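PDB 2ZYZ: uncharacterized protein from Pyrobaculum aerophilum, which probably serves as the structural subunit of a splicing endonuclease and, as its family suggests, may bind nucleic acid. Local coordinates for residues R55-V60 with L73-M78. Numbering follows the deposited sequence.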
ATOM      1  N   ARG C  55     -28.093  12.969  -7.795  1.00 26.95           N
ATOM      2  CA  ARG C  55     -26.917  13.716  -8.206  1.00 25.80           C
ATOM      3  C   ARG C  55     -25.715  13.439  -7.343  1.00 23.69           C
ATOM      4  O   ARG C  55     -25.815  13.383  -6.159  1.00 23.02           O
ATOM      5  CB  ARG C  55     -27.191  15.203  -8.190  1.00 26.01           C
ATOM      6  CG  ARG C  55     -28.442  15.562  -8.912  1.00 29.61           C
ATOM      7  CD  ARG C  55     -28.525  16.981  -9.255  1.00 32.76           C
ATOM      8  NE  ARG C  55     -29.397  17.214 -10.387  1.00 34.27           N
ATOM      9  CZ  ARG C  55     -29.799  18.435 -10.732  1.00 34.57           C
ATOM     10  NH1 ARG C  55     -30.586  18.596 -11.752  1.00 32.88           N
ATOM     11  NH2 ARG C  55     -29.374  19.487 -10.064  1.00 31.18           N
ATOM     12  N   TYR C  56     -24.573  13.296  -7.991  1.00 22.90           N
ATOM     13  CA  TYR C  56     -23.320  13.101  -7.308  1.00 22.81           C
ATOM     14  C   TYR C  56     -22.307  14.177  -7.680  1.00 20.99           C
ATOM     15  O   TYR C  56     -22.348  14.686  -8.725  1.00 21.01           O
ATOM     16  CB  TYR C  56     -22.715  11.761  -7.688  1.00 24.20           C
ATOM     17  CG  TYR C  56     -23.554  10.499  -7.521  1.00 27.03           C
ATOM     18  CD1 TYR C  56     -24.370  10.089  -8.517  1.00 28.45           C
ATOM     19  CD2 TYR C  56     -23.442   9.699  -6.427  1.00 29.03           C
ATOM     20  CE1 TYR C  56     -25.085   9.012  -8.421  1.00 30.39           C
ATOM     21  CE2 TYR C  56     -24.185   8.574  -6.324  1.00 30.33           C
ATOM     22  CZ  TYR C  56     -24.999   8.235  -7.351  1.00 29.76           C
ATOM     23  OH  TYR C  56     -25.777   7.104  -7.383  1.00 31.04           O
ATOM     24  N   LEU C  57     -21.383  14.439  -6.790  1.00 19.60           N
ATOM     25  CA  LEU C  57     -20.273  15.264  -7.091  1.00 19.06           C
ATOM     26  C   LEU C  57     -19.083  14.406  -7.429  1.00 19.31           C
ATOM     27  O   LEU C  57     -18.650  13.661  -6.609  1.00 20.02           O
ATOM     28  CB  LEU C  57     -19.958  16.176  -5.927  1.00 18.79           C
ATOM     29  CG  LEU C  57     -18.836  17.184  -6.042  1.00 21.42           C
ATOM     30  CD1 LEU C  57     -19.183  18.211  -7.040  1.00 23.23           C
ATOM     31  CD2 LEU C  57     -18.584  17.794  -4.731  1.00 21.80           C
ATOM     32  N   PHE C  58     -18.599  14.526  -8.655  1.00 18.21           N
ATOM     33  CA  PHE C  58     -17.482  13.767  -9.152  1.00 17.32           C
ATOM     34  C   PHE C  58     -16.189  14.564  -9.073  1.00 17.70           C
ATOM     35  O   PHE C  58     -16.169  15.731  -9.406  1.00 18.33           O
ATOM     36  CB  PHE C  58     -17.701  13.311 -10.568  1.00 17.46           C
ATOM     37  CG  PHE C  58     -18.683  12.220 -10.701  1.00 17.70           C
ATOM     38  CD1 PHE C  58     -19.993  12.500 -10.784  1.00 17.54           C
ATOM     39  CD2 PHE C  58     -18.285  10.904 -10.755  1.00 19.22           C
ATOM     40  CE1 PHE C  58     -20.896  11.481 -10.909  1.00 18.03           C
ATOM     41  CE2 PHE C  58     -19.183   9.908 -10.864  1.00 20.96           C
ATOM     42  CZ  PHE C  58     -20.486  10.200 -10.945  1.00 19.66           C
ATOM     43  N   TYR C  59     -15.117  13.870  -8.707  1.00 17.22           N
ATOM     44  CA  TYR C  59     -13.783  14.435  -8.722  1.00 17.61           C
ATOM     45  C   TYR C  59     -12.863  13.472  -9.450  1.00 16.97           C
ATOM     46  O   TYR C  59     -12.780  12.327  -9.112  1.00 16.24           O
ATOM     47  CB  TYR C  59     -13.300  14.719  -7.306  1.00 18.74           C
ATOM     48  CG  TYR C  59     -11.932  15.312  -7.205  1.00 19.78           C
ATOM     49  CD1 TYR C  59     -11.616  16.454  -7.855  1.00 21.08           C
ATOM     50  CD2 TYR C  59     -10.966  14.724  -6.449  1.00 22.62           C
ATOM     51  CE1 TYR C  59     -10.409  16.989  -7.770  1.00 22.90           C
ATOM     52  CE2 TYR C  59      -9.729  15.258  -6.375  1.00 24.06           C
ATOM     53  CZ  TYR C  59      -9.472  16.391  -7.041  1.00 23.33           C
ATOM     54  OH  TYR C  59      -8.269  16.901  -6.967  1.00 24.39           O
ATOM     55  N   VAL C  60     -12.181  13.946 -10.472  1.00 16.15           N
ATOM     56  CA  VAL C  60     -11.420  13.097 -11.332  1.00 16.43           C
ATOM     57  C   VAL C  60      -9.983  13.051 -10.826  1.00 16.94           C
ATOM     58  O   VAL C  60      -9.425  14.071 -10.613  1.00 17.23           O
ATOM     59  CB  VAL C  60     -11.400  13.624 -12.793  1.00 17.06           C
ATOM     60  CG1 VAL C  60     -10.474  12.877 -13.594  1.00 17.24           C
ATOM     61  CG2 VAL C  60     -12.732  13.571 -13.381  1.00 18.71           C
ATOM     62  N   LEU C  73     -10.115  17.012   1.107  1.00 19.70           N
ATOM     63  CA  LEU C  73     -11.035  17.402   2.132  1.00 20.04           C
ATOM     64  C   LEU C  73     -11.964  18.492   1.662  1.00 20.31           C
ATOM     65  O   LEU C  73     -13.090  18.487   1.980  1.00 19.75           O
ATOM     66  CB  LEU C  73     -10.353  17.811   3.412  1.00 20.11           C
ATOM     67  CG  LEU C  73      -9.633  16.689   4.133  1.00 22.23           C
ATOM     68  CD1 LEU C  73      -8.829  17.148   5.318  1.00 22.04           C
ATOM     69  CD2 LEU C  73     -10.581  15.605   4.508  1.00 22.07           C
ATOM     70  N   SER C  74     -11.450  19.404   0.891  1.00 19.74           N
ATOM     71  CA  SER C  74     -12.292  20.441   0.351  1.00 21.04           C
ATOM     72  C   SER C  74     -13.422  19.885  -0.525  1.00 19.85           C
ATOM     73  O   SER C  74     -14.494  20.319  -0.465  1.00 19.41           O
ATOM     74  CB  SER C  74     -11.444  21.400  -0.454  1.00 21.27           C
ATOM     75  OG  SER C  74     -12.234  22.387  -0.995  1.00 25.75           O
ATOM     76  N   VAL C  75     -13.104  18.926  -1.366  1.00 19.49           N
ATOM     77  CA  VAL C  75     -14.067  18.361  -2.248  1.00 19.89           C
ATOM     78  C   VAL C  75     -15.144  17.618  -1.461  1.00 20.28           C
ATOM     79  O   VAL C  75     -16.293  17.751  -1.707  1.00 19.11           O
ATOM     80  CB  VAL C  75     -13.398  17.446  -3.263  1.00 20.29           C
ATOM     81  CG1 VAL C  75     -14.367  16.823  -4.126  1.00 21.86           C
ATOM     82  CG2 VAL C  75     -12.376  18.166  -4.016  1.00 22.62           C
ATOM     83  N   ILE C  76     -14.722  16.856  -0.475  1.00 20.10           N
ATOM     84  CA  ILE C  76     -15.644  16.154   0.374  1.00 20.09           C
ATOM     85  C   ILE C  76     -16.550  17.154   1.090  1.00 20.56           C
ATOM     86  O   ILE C  76     -17.681  16.985   1.174  1.00 21.01           O
ATOM     87  CB  ILE C  76     -14.890  15.305   1.375  1.00 19.65           C
ATOM     88  CG1 ILE C  76     -14.139  14.199   0.656  1.00 19.04           C
ATOM     89  CG2 ILE C  76     -15.783  14.856   2.426  1.00 21.23           C
ATOM     90  CD1 ILE C  76     -13.183  13.460   1.452  1.00 18.26           C
ATOM     91  N   ASN C  77     -15.987  18.224   1.544  1.00 21.62           N
ATOM     92  CA  ASN C  77     -16.770  19.233   2.195  1.00 24.20           C
ATOM     93  C   ASN C  77     -17.742  19.876   1.223  1.00 24.20           C
ATOM     94  O   ASN C  77     -18.809  20.158   1.556  1.00 24.43           O
ATOM     95  CB  ASN C  77     -15.836  20.287   2.779  1.00 25.15           C
ATOM     96  CG  ASN C  77     -16.550  21.313   3.623  1.00 29.39           C
ATOM     97  OD1 ASN C  77     -16.436  22.493   3.406  1.00 33.58           O
ATOM     98  ND2 ASN C  77     -17.245  20.856   4.603  1.00 30.92           N
ATOM     99  N   MET C  78     -17.337  20.148   0.013  1.00 24.71           N
ATOM    100  CA  MET C  78     -18.301  20.593  -0.981  1.00 25.34           C
ATOM    101  C   MET C  78     -19.489  19.641  -1.130  1.00 24.79           C
ATOM    102  O   MET C  78     -20.575  20.043  -1.233  1.00 23.89           O
ATOM    103  CB  MET C  78     -17.627  20.738  -2.324  1.00 25.15           C
ATOM    104  CG  MET C  78     -17.660  22.027  -2.931  1.00 26.64           C
ATOM    105  SD  MET C  78     -17.036  21.960  -4.584  1.00 27.54           S
ATOM    106  CE  MET C  78     -15.430  21.699  -4.220  1.00 26.16           C
TER
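Val-75 meets Tyr-59 with both of its methyl groups, and this two-point contact shows how a helix can pack on a strand without a single hydrogen bond passing between them. CG2 sits over one face of the tyrosine ring, 4.2 Å from the centroid and only 7° off the ring normal, a well-centred CH-pi contact. CG1 turns instead to the root of the same side chain, 4.0 Å from Tyr-59 CB. Tyr-59 CG lies opposite the backbone N (chi1 180°) and beside the carbonyl carbon, which sets one ring face against Val-75 CG2.

Two residues back along the strand, Leu-57 works by one branch. Its CD2 methyl reaches the base of the methionine, 3.9 Å from Met-78 CB, and the two side chains run crosswise. The same Leu-57 CD2 lies 3.8 Å from Val-75 O. The partners follow in reverse order, Leu-57 meeting the later helix residue and Tyr-59 the earlier, as suits short segments running nearly antiparallel, at 168°, with axes 9.5 Å apart.

Ile-47 of strand 47-51 touches both Leu-57 and Tyr-59, while Phe-58 points away and its ring meets that of Phe-48, the two planes nearly parallel. The contact joins the first strand and the helix of the beta-alpha-beta unit formed by strand 55-62, helix 69-81 and the parallel strand 86-91.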